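Local atomic coordinates of deoxyhypusine hydroxylase (Homo sapiens, PDB entry 4D50), a protein that hydroxylates the deoxyhypusine side chain of the translation factor eIF5A at a non-haem diiron centre, completing the formation of hypusine. Residues Ala261-His266 against Glu279-Met284. Sequence-based numbering, arbitrary orientation.
With GAI (guanidine), chain F.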
loop_
_atom_site.group_PDB
_atom_site.type_symbol
_atom_site.label_atom_id
_atom_site.label_comp_id
_atom_site.label_asym_id
_atom_site.label_seq_id
_atom_site.Cartn_x
_atom_site.Cartn_y
_atom_site.Cartn_z
ATOM N N ALA A 261 4.807 8.116 20.309
ATOM C CA ALA A 261 6.139 8.021 20.917
ATOM C C ALA A 261 7.082 7.134 20.122
ATOM O O ALA A 261 8.256 7.463 19.965
ATOM C CB ALA A 261 6.048 7.538 22.366
ATOM N N ALA A 262 6.592 5.997 19.598
ATOM C CA ALA A 262 7.456 5.109 18.781
ATOM C C ALA A 262 7.910 5.759 17.490
ATOM O O ALA A 262 9.034 5.585 17.055
ATOM C CB ALA A 262 6.757 3.763 18.497
ATOM N N LEU A 263 7.014 6.471 16.830
ATOM C CA LEU A 263 7.357 7.166 15.610
ATOM C C LEU A 263 8.431 8.261 15.914
ATOM O O LEU A 263 9.346 8.461 15.139
ATOM C CB LEU A 263 6.128 7.837 15.026
ATOM C CG LEU A 263 5.036 6.862 14.563
ATOM C CD1 LEU A 263 3.685 7.500 14.375
ATOM C CD2 LEU A 263 5.562 6.283 13.288
ATOM N N GLN A 264 8.273 9.002 17.001
ATOM C CA GLN A 264 9.275 10.060 17.301
ATOM C C GLN A 264 10.602 9.380 17.528
ATOM O O GLN A 264 11.642 9.912 17.173
ATOM C CB GLN A 264 8.868 10.876 18.534
ATOM C CG GLN A 264 9.878 11.898 19.066
ATOM C CD GLN A 264 10.214 12.921 18.027
ATOM O OE1 GLN A 264 11.324 13.489 18.021
ATOM N NE2 GLN A 264 9.276 13.188 17.134
ATOM N N ALA A 265 10.587 8.229 18.192
ATOM C CA ALA A 265 11.824 7.503 18.466
ATOM C C ALA A 265 12.603 7.213 17.207
ATOM O O ALA A 265 13.817 7.093 17.237
ATOM C CB ALA A 265 11.554 6.204 19.238
ATOM N N HIS A 266 11.916 7.052 16.073
ATOM C CA HIS A 266 12.590 6.620 14.841
ATOM C C HIS A 266 12.657 7.762 13.826
ATOM O O HIS A 266 13.062 7.556 12.690
ATOM C CB HIS A 266 11.875 5.335 14.284
ATOM C CG HIS A 266 12.044 4.168 15.184
ATOM N ND1 HIS A 266 13.165 3.373 15.172
ATOM C CD2 HIS A 266 11.318 3.762 16.261
ATOM C CE1 HIS A 266 13.135 2.536 16.189
ATOM N NE2 HIS A 266 12.002 2.703 16.829
ATOM N N GLU A 279 7.956 11.044 9.891
ATOM C CA GLU A 279 7.652 12.440 9.575
ATOM C C GLU A 279 6.249 12.755 9.123
ATOM O O GLU A 279 5.551 13.570 9.734
ATOM C CB GLU A 279 8.640 12.961 8.522
ATOM C CG GLU A 279 8.336 14.417 8.052
ATOM C CD GLU A 279 9.230 14.918 6.929
ATOM O OE1 GLU A 279 10.215 14.263 6.570
ATOM O OE2 GLU A 279 8.927 15.984 6.355
ATOM N N VAL A 280 5.815 12.063 8.082
ATOM C CA VAL A 280 4.500 12.206 7.555
ATOM C C VAL A 280 3.454 11.830 8.617
ATOM O O VAL A 280 2.470 12.566 8.779
ATOM C CB VAL A 280 4.349 11.403 6.236
ATOM C CG1 VAL A 280 2.909 11.382 5.752
ATOM C CG2 VAL A 280 5.252 12.044 5.175
ATOM N N ALA A 281 3.671 10.730 9.349
ATOM C CA ALA A 281 2.706 10.263 10.366
ATOM C C ALA A 281 2.565 11.312 11.483
ATOM O O ALA A 281 1.415 11.686 11.852
ATOM C CB ALA A 281 3.104 8.900 10.939
ATOM N N LEU A 282 3.706 11.807 11.949
ATOM C CA LEU A 282 3.693 12.837 12.997
ATOM C C LEU A 282 3.081 14.119 12.487
ATOM O O LEU A 282 2.319 14.736 13.206
ATOM C CB LEU A 282 5.083 13.052 13.555
ATOM C CG LEU A 282 5.653 11.852 14.347
ATOM C CD1 LEU A 282 7.142 11.951 14.556
ATOM C CD2 LEU A 282 4.935 11.565 15.675
ATOM N N ASP A 283 3.414 14.537 11.255
ATOM C CA ASP A 283 2.840 15.733 10.664
ATOM C C ASP A 283 1.352 15.635 10.519
ATOM O O ASP A 283 0.676 16.619 10.730
ATOM C CB ASP A 283 3.462 16.111 9.306
ATOM C CG ASP A 283 4.897 16.659 9.421
ATOM O OD1 ASP A 283 5.430 16.899 10.507
ATOM O OD2 ASP A 283 5.552 16.751 8.374
ATOM N N MET A 284 0.826 14.443 10.252
ATOM C CA MET A 284 -0.630 14.323 10.111
ATOM C C MET A 284 -1.304 14.473 11.460
ATOM O O MET A 284 -2.377 15.042 11.569
ATOM C CB MET A 284 -1.019 13.025 9.418
ATOM C CG MET A 284 -0.431 12.935 8.010
ATOM S SD MET A 284 -0.943 14.220 6.867
ATOM C CE MET A 284 0.127 13.980 5.423
HETATM C C GAI F . 6.748 15.935 13.054
HETATM N N1 GAI F . 5.625 16.524 13.136
HETATM N N2 GAI F . 7.477 15.855 14.139
HETATM N N3 GAI F . 7.206 15.361 11.940
#
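Leu263 and Leu282 meet where helices 257-265 and 272-289 pass each other, their short segments 9.6 Å apart at the axes and running at 137°. With CG anti to its own carbonyl carbon (chi1 -67°), Leu282 reaches across the gap and splits its branches: CD2 lies 4.0 Å from CB of Leu263, while CD1 comes to 3.6 Å from NE2 of Gln264. Leu263, turned the same way about chi1, sends CD1 past it to the methyl of Ala281, at 3.8 Å. Branched leucines suit this buried seam, and the short side chain of Ala281 leaves room for the Leu263 methyl to meet it directly. On the exposed side Gln264 bends at chi2 (59°) and crosses Leu282 at about a right angle, its amide packing against the CD1 methyl. There too a bound guanidine rests against CB of Leu282, its carbon 3.4 Å away. Its N1 gives a hydrogen bond to OD1 of Asp283 (2.7 Å); N3 adds weak ones to that oxygen and to the carbonyl O of Glu279. Such helix-on-helix packing builds a HEAT-repeat solenoid, and 261-266 belongs to the fifth HEAT-like repeat. Leu263 also packs on Ala248 of helix 241-254, while side chains of Val280, Asp283 and Met284 touch helix 26-39.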